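Local coordinates for protein isoflavone reductase (Medicago sativa, PDB 2GAS) that reduces isoflavones to chiral isoflavanones with NADPH, giving the penultimate intermediate on the way to the alfalfa phytoalexin (-)-medicarpin, at residues A[6-11]-A[80-85]; A[29-34]-A[57-62]; A[15-20]-A[190-195]. One frame throughout, in Å; residues are numbered along the deposited sequence.

Interaction 1: A[6-11]-A[80-85]; sequences LILGPT and VICAAG
Ile-7 and Ile-81 stand side by side on one face of a parallel sheet and point the same way, while Leu-8 crosses Val-80 obliquely on the other. The terminal methyl of Ile-7, CD1, does the touching on the first face: CG1 lies anti to the carbonyl carbon, and a second torsion of -53° swings CD1 across toward the neighbouring strand until it is 3.3 Å from CB of Ile-81. CD1 of Ile-81 is almost as near the same methyl, so the packing here is tighter than ordinary van der Waals contact. Helix 15-25 covers this face, its Ile-18 resting on both isoleucines, and beta-branched residues suit it because they are broad near the backbone. On the reverse face the extended second torsion of Leu-8 carries CD1 to 3.9 Å from CG1 of Val-80, under helix 92-102. Between the faces, Ile-81 N bonds to Leu-6 O and Leu-8 N to Ile-81 O (2.8 Å), both donors nearly along the C=O axis. Ala-83 N reaches Leu-8 O at 3.1 Å, bending to 148° at the hydrogen as the strands end. Beyond them Gly-9, with positive phi (69°), opens the glycine-rich loop that probably binds NADP(+) in this Rossmann fold; a CB would sit tight against Ala-83 O, and the small CB of Ala-83 lies close to Leu-8 O. A water donates to Gly-9 O and, at 2.8 Å, to Ala-84 O. The chemistry thus passes from apolar faces on either side of a hydrogen-bonded backbone to carbonyls bridged by water, consistent with a well-packed strand pair that leads directly into the loop beginning at Gly-9.

Interaction 2: A[29-34]-A[57-62]; sequences TYALVR and VILLEG
Tyr-30 and Ile-58 run alongside each other, the ring atom CD2 of Tyr-30 lying 3.6 Å from CG2 of Ile-58. The same ring atom also meets CD1 of Leu-60, at 3.8 Å, so two branched aliphatic chains pack against the ring at one atom. On the other face Val-33 crosses Leu-59 obliquely; CG2 of Val-33, in the crowded position between backbone N and carbonyl carbon, is 3.9 Å from CB of Leu-59. The small Ala-31 beside them lets CG1 of Val-57 close in. Between the two faces five backbone hydrogen bonds join the parallel strands, beginning with a nearly straight one (174°) from Ile-58 N to Thr-29 O. With helix 42-54 between them in sequence, the strands form a beta-alpha-beta unit of the Rossmann fold, and that helix lays Ile-49 over Val-33 and Leu-59. At the far end Gly-62 N bonds to Val-33 O at 3.2 Å, well above the carbonyl plane. A CB on Gly-62 would clash with Leu-32 CD1, which suits glycine to the place. Arg-34 CG packs at 3.2 Å from Gly-62 O; this arginine probably binds NADP(+), as in related enzymes, and its NH2 makes a weak, long ion pair with Asp-63.

Interaction 3: A[15-20]-A[190-195]; sequences GRHIVW and TEADVG
A first torsion of -66° sets CG of His-17 anti to its carbonyl carbon, and a second of -71° turns the ring's face to the start of helix 191-202. In Ile-18, CG1 is likewise anti to the carbonyl carbon, and the next bond, turned the same way, bends CD1 toward the same helix. This is helix-to-helix packing against the first helix of the Rossmann fold, the one that follows the glycine-rich loop that probably binds NADP(+), with the short segments crossing at -47°. Ala-192 N sits 3.7 Å above the imidazole plane, offset toward the rim, and Arg-16 CG lies over the opposite face, also near the rim. CD2 of His-17 touches CB of Glu-191 at 3.5 Å, and ND1 comes as close to CA of Ala-192. The bent chain of Glu-191 then leads its carboxylate away to Gly-157 N. A flat ring suits this slot, since it can lie against a peptide group. An alanine in place of His-17 would lack the ring, and its loss is likely to leave the backbone at Glu-191 and Ala-192 less well packed against helix 15-25. Thr-190 caps the second helix, its OG1 accepting from Asp-193 N. Gly-195 permits the closest passage: a CB would clash with His-17 O, which explains the glycine where its CA is 4.0 Å from that of Ile-18. Gly-195 CA instead makes a CA-H...O contact with His-17 O, and CD1 of Ile-18 presses on it at 3.2 Å. One water links the helices further, donating to His-17 O and to Ala-192 O, each at 2.8 Å.

In the fold
Interactions 1 and 2 lie in one parallel sheet, order 58-61, 29-33, 5-8, 79-82, 107-109, their centres about 10 Å apart; strands 5-8 and 29-33 are neighbours, so the two pairings form four consecutive strands. Along the chain both segments of interaction 2 fall between those of interaction 1, whereas interactions 1 and 3 alternate. Helix 15-25 follows strand 5-8 directly and packs on the sheet, then meets helix 191-202, placing interaction 3 about 11 Å from the centre of interaction 1 and about 17 Å from that of interaction 2. The loop that probably binds NADP(+) thus runs from a strand paired in the sheet to a helix packed on another helix.

Interaction 1: A[6-11]-A[80-85]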
# COMPACT_ATOMS: atom_id res chain seq x y z
N LEU A 6 14.02 -8.13 -5.42
CA LEU A 6 14.70 -7.20 -4.53
C LEU A 6 13.68 -6.24 -3.93
O LEU A 6 12.93 -5.59 -4.66
CB LEU A 6 15.75 -6.39 -5.29
CG LEU A 6 16.42 -5.25 -4.51
CD1 LEU A 6 17.18 -5.81 -3.32
CD2 LEU A 6 17.36 -4.48 -5.44
N ILE A 7 13.68 -6.14 -2.61
CA ILE A 7 12.76 -5.25 -1.91
C ILE A 7 13.48 -4.06 -1.31
O ILE A 7 14.38 -4.22 -0.49
CB ILE A 7 12.02 -5.98 -0.76
CG1 ILE A 7 11.19 -7.14 -1.32
CG2 ILE A 7 11.15 -5.00 0.02
CD1 ILE A 7 10.25 -6.74 -2.42
N LEU A 8 13.09 -2.86 -1.75
CA LEU A 8 13.66 -1.62 -1.21
C LEU A 8 12.70 -1.24 -0.08
O LEU A 8 11.48 -1.42 -0.22
CB LEU A 8 13.69 -0.55 -2.30
CG LEU A 8 14.31 -1.00 -3.63
CD1 LEU A 8 14.24 0.14 -4.64
CD2 LEU A 8 15.74 -1.44 -3.43
N GLY A 9 13.24 -0.72 1.02
CA GLY A 9 12.42 -0.38 2.18
C GLY A 9 11.91 -1.67 2.81
O GLY A 9 10.78 -1.73 3.29
N PRO A 10 12.75 -2.71 2.87
CA PRO A 10 12.37 -4.01 3.43
C PRO A 10 11.94 -4.07 4.90
O PRO A 10 11.19 -4.98 5.28
CB PRO A 10 13.60 -4.87 3.15
CG PRO A 10 14.72 -3.90 3.32
CD PRO A 10 14.20 -2.69 2.57
N THR A 11 12.39 -3.13 5.72
CA THR A 11 11.99 -3.16 7.13
C THR A 11 10.80 -2.27 7.46
O THR A 11 10.41 -2.16 8.62
CB THR A 11 13.17 -2.81 8.07
OG1 THR A 11 13.57 -1.45 7.87
CG2 THR A 11 14.35 -3.74 7.82
N VAL A 80 12.26 -5.51 -9.07
CA VAL A 80 12.55 -4.51 -8.05
C VAL A 80 11.24 -3.95 -7.51
O VAL A 80 10.39 -3.48 -8.26
CB VAL A 80 13.39 -3.36 -8.64
CG1 VAL A 80 13.65 -2.31 -7.58
CG2 VAL A 80 14.69 -3.90 -9.20
N ILE A 81 11.08 -4.02 -6.19
CA ILE A 81 9.88 -3.52 -5.54
C ILE A 81 10.22 -2.40 -4.56
O ILE A 81 10.97 -2.62 -3.62
CB ILE A 81 9.17 -4.64 -4.76
CG1 ILE A 81 8.79 -5.78 -5.72
CG2 ILE A 81 7.93 -4.09 -4.05
CD1 ILE A 81 8.16 -6.98 -5.05
N CYS A 82 9.68 -1.21 -4.80
CA CYS A 82 9.92 -0.09 -3.90
C CYS A 82 8.76 -0.03 -2.92
O CYS A 82 7.71 0.56 -3.20
CB CYS A 82 10.01 1.22 -4.69
SG CYS A 82 10.63 2.57 -3.68
N ALA A 83 8.94 -0.65 -1.76
CA ALA A 83 7.91 -0.69 -0.74
C ALA A 83 7.67 0.68 -0.12
O ALA A 83 8.62 1.37 0.25
CB ALA A 83 8.29 -1.70 0.35
N ALA A 84 6.40 1.06 -0.02
CA ALA A 84 6.03 2.35 0.54
C ALA A 84 6.49 2.45 1.99
O ALA A 84 6.44 1.47 2.74
CB ALA A 84 4.53 2.55 0.45
N GLY A 85 6.93 3.64 2.38
CA GLY A 85 7.39 3.86 3.74
C GLY A 85 8.23 5.11 3.89
O GLY A 85 7.83 6.19 3.44
O HOH W 1 8.19 -0.58 3.62

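Interaction 2: A[29-34]-A[57-62]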
# COMPACT_ATOMS: atom_id res chain seq x y z
N THR A 29 14.96 -14.24 -2.51
CA THR A 29 14.61 -12.93 -2.00
C THR A 29 15.80 -12.10 -1.53
O THR A 29 16.64 -12.59 -0.78
CB THR A 29 13.59 -13.10 -0.86
OG1 THR A 29 12.52 -13.93 -1.33
CG2 THR A 29 13.02 -11.76 -0.43
N TYR A 30 15.85 -10.85 -1.98
CA TYR A 30 16.92 -9.92 -1.65
C TYR A 30 16.36 -8.66 -1.00
O TYR A 30 15.27 -8.22 -1.35
CB TYR A 30 17.68 -9.53 -2.92
CG TYR A 30 18.31 -10.68 -3.68
CD1 TYR A 30 17.52 -11.63 -4.32
CD2 TYR A 30 19.69 -10.81 -3.74
CE1 TYR A 30 18.11 -12.70 -5.02
CE2 TYR A 30 20.29 -11.87 -4.43
CZ TYR A 30 19.49 -12.80 -5.06
OH TYR A 30 20.08 -13.86 -5.73
N ALA A 31 17.10 -8.09 -0.05
CA ALA A 31 16.66 -6.87 0.61
C ALA A 31 17.81 -5.86 0.60
O ALA A 31 18.93 -6.19 0.96
CB ALA A 31 16.24 -7.17 2.05
N LEU A 32 17.52 -4.63 0.18
CA LEU A 32 18.55 -3.59 0.15
C LEU A 32 18.63 -2.96 1.53
O LEU A 32 17.64 -2.40 2.03
CB LEU A 32 18.22 -2.52 -0.88
CG LEU A 32 19.34 -1.51 -1.17
CD1 LEU A 32 20.45 -2.19 -1.98
CD2 LEU A 32 18.78 -0.33 -1.93
N VAL A 33 19.80 -3.05 2.15
CA VAL A 33 20.00 -2.50 3.48
C VAL A 33 21.35 -1.82 3.60
O VAL A 33 22.33 -2.26 2.99
CB VAL A 33 19.91 -3.60 4.56
CG1 VAL A 33 18.49 -4.13 4.66
CG2 VAL A 33 20.87 -4.72 4.23
N ARG A 34 21.39 -0.75 4.38
CA ARG A 34 22.62 -0.01 4.61
C ARG A 34 23.31 -0.59 5.85
O ARG A 34 22.69 -0.73 6.90
CB ARG A 34 22.29 1.47 4.84
CG ARG A 34 21.53 2.12 3.70
CD ARG A 34 21.37 3.62 3.88
NE ARG A 34 20.46 3.97 4.97
CZ ARG A 34 20.14 5.23 5.28
NH1 ARG A 34 19.30 5.47 6.28
NH2 ARG A 34 20.66 6.23 4.59
N VAL A 57 16.95 -14.75 3.28
CA VAL A 57 16.93 -13.50 2.53
C VAL A 57 18.37 -13.06 2.36
O VAL A 57 19.16 -13.12 3.31
CB VAL A 57 16.16 -12.39 3.27
CG1 VAL A 57 16.27 -11.07 2.51
CG2 VAL A 57 14.69 -12.77 3.42
N ILE A 58 18.72 -12.64 1.15
CA ILE A 58 20.07 -12.17 0.84
C ILE A 58 20.11 -10.66 0.99
O ILE A 58 19.33 -9.94 0.37
CB ILE A 58 20.47 -12.53 -0.62
CG1 ILE A 58 20.65 -14.05 -0.76
CG2 ILE A 58 21.77 -11.83 -0.99
CD1 ILE A 58 19.38 -14.84 -0.60
N LEU A 59 21.01 -10.17 1.83
CA LEU A 59 21.13 -8.73 2.05
C LEU A 59 22.13 -8.11 1.09
O LEU A 59 23.29 -8.52 1.05
CB LEU A 59 21.60 -8.44 3.48
CG LEU A 59 20.76 -9.03 4.61
CD1 LEU A 59 21.36 -8.59 5.94
CD2 LEU A 59 19.32 -8.56 4.49
N LEU A 60 21.67 -7.14 0.32
CA LEU A 60 22.53 -6.44 -0.62
C LEU A 60 22.80 -5.07 -0.00
O LEU A 60 21.87 -4.36 0.38
CB LEU A 60 21.85 -6.29 -1.98
CG LEU A 60 21.57 -7.59 -2.74
CD1 LEU A 60 20.97 -7.28 -4.10
CD2 LEU A 60 22.87 -8.37 -2.92
N GLU A 61 24.08 -4.71 0.11
CA GLU A 61 24.45 -3.44 0.72
C GLU A 61 24.30 -2.27 -0.24
O GLU A 61 24.83 -2.30 -1.35
CB GLU A 61 25.89 -3.51 1.24
CG GLU A 61 26.24 -2.40 2.22
CD GLU A 61 27.67 -2.49 2.73
OE1 GLU A 61 28.09 -3.60 3.12
OE2 GLU A 61 28.36 -1.45 2.74
N GLY A 62 23.57 -1.25 0.19
CA GLY A 62 23.38 -0.09 -0.66
C GLY A 62 22.39 0.92 -0.12
O GLY A 62 21.67 0.65 0.84

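Interaction 3: A[15-20]-A[190-195]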
# COMPACT_ATOMS: atom_id res chain seq x y z
N GLY A 15 6.85 -3.09 3.64
CA GLY A 15 7.91 -3.89 3.07
C GLY A 15 8.16 -5.24 3.72
O GLY A 15 8.44 -6.21 3.01
N ARG A 16 8.06 -5.32 5.04
CA ARG A 16 8.32 -6.59 5.72
C ARG A 16 7.40 -7.71 5.24
O ARG A 16 7.82 -8.86 5.11
CB ARG A 16 8.20 -6.43 7.24
CG ARG A 16 6.79 -6.14 7.74
CD ARG A 16 6.81 -5.72 9.21
NE ARG A 16 7.47 -4.43 9.39
CZ ARG A 16 7.62 -3.82 10.57
NH1 ARG A 16 7.14 -4.39 11.67
NH2 ARG A 16 8.23 -2.65 10.64
N HIS A 17 6.15 -7.37 4.95
CA HIS A 17 5.20 -8.39 4.49
C HIS A 17 5.48 -8.83 3.07
O HIS A 17 5.14 -9.95 2.68
CB HIS A 17 3.78 -7.86 4.66
CG HIS A 17 3.39 -7.67 6.09
ND1 HIS A 17 3.18 -8.73 6.94
CD2 HIS A 17 3.29 -6.55 6.84
CE1 HIS A 17 2.96 -8.27 8.16
NE2 HIS A 17 3.02 -6.95 8.13
N ILE A 18 6.10 -7.95 2.28
CA ILE A 18 6.46 -8.28 0.92
C ILE A 18 7.66 -9.23 0.98
O ILE A 18 7.73 -10.21 0.24
CB ILE A 18 6.84 -7.00 0.13
CG1 ILE A 18 5.63 -6.08 0.07
CG2 ILE A 18 7.30 -7.37 -1.27
CD1 ILE A 18 4.47 -6.65 -0.70
N VAL A 19 8.60 -8.94 1.88
CA VAL A 19 9.76 -9.81 2.05
C VAL A 19 9.28 -11.20 2.47
O VAL A 19 9.67 -12.20 1.88
CB VAL A 19 10.73 -9.27 3.13
CG1 VAL A 19 11.81 -10.31 3.42
CG2 VAL A 19 11.37 -7.97 2.66
N TRP A 20 8.42 -11.26 3.49
CA TRP A 20 7.93 -12.55 3.95
C TRP A 20 7.13 -13.31 2.88
O TRP A 20 7.24 -14.53 2.77
CB TRP A 20 7.09 -12.39 5.22
CG TRP A 20 7.93 -12.03 6.43
CD1 TRP A 20 9.17 -12.50 6.74
CD2 TRP A 20 7.57 -11.13 7.49
NE1 TRP A 20 9.61 -11.96 7.92
CE2 TRP A 20 8.65 -11.12 8.41
CE3 TRP A 20 6.44 -10.34 7.76
CZ2 TRP A 20 8.63 -10.35 9.58
CZ3 TRP A 20 6.42 -9.57 8.92
CH2 TRP A 20 7.51 -9.58 9.81
N THR A 190 -5.41 -6.54 4.65
CA THR A 190 -4.37 -6.51 5.67
C THR A 190 -3.00 -6.33 5.02
O THR A 190 -2.82 -6.63 3.84
CB THR A 190 -4.33 -7.82 6.50
OG1 THR A 190 -3.90 -8.91 5.67
CG2 THR A 190 -5.72 -8.13 7.05
N GLU A 191 -2.04 -5.84 5.79
CA GLU A 191 -0.69 -5.63 5.27
C GLU A 191 -0.11 -6.97 4.82
O GLU A 191 0.54 -7.06 3.78
CB GLU A 191 0.22 -5.00 6.32
CG GLU A 191 -0.15 -3.58 6.74
CD GLU A 191 -1.42 -3.53 7.57
OE1 GLU A 191 -1.61 -4.41 8.42
OE2 GLU A 191 -2.23 -2.59 7.38
N ALA A 192 -0.34 -8.02 5.61
CA ALA A 192 0.17 -9.34 5.26
C ALA A 192 -0.34 -9.77 3.89
O ALA A 192 0.42 -10.26 3.05
CB ALA A 192 -0.24 -10.36 6.33
N ASP A 193 -1.64 -9.59 3.66
CA ASP A 193 -2.25 -9.97 2.40
C ASP A 193 -1.73 -9.13 1.24
O ASP A 193 -1.63 -9.61 0.11
CB ASP A 193 -3.77 -9.89 2.49
CG ASP A 193 -4.37 -11.05 3.28
OD1 ASP A 193 -5.58 -11.00 3.58
OD2 ASP A 193 -3.63 -12.02 3.60
N VAL A 194 -1.43 -7.86 1.49
CA VAL A 194 -0.89 -7.03 0.43
C VAL A 194 0.45 -7.65 0.02
O VAL A 194 0.80 -7.67 -1.16
CB VAL A 194 -0.70 -5.57 0.88
CG1 VAL A 194 0.11 -4.79 -0.15
CG2 VAL A 194 -2.08 -4.93 1.04
N GLY A 195 1.19 -8.17 0.99
CA GLY A 195 2.46 -8.80 0.66
C GLY A 195 2.21 -9.98 -0.27
O GLY A 195 2.85 -10.15 -1.31
O HOH W 2 2.88 -11.41 3.58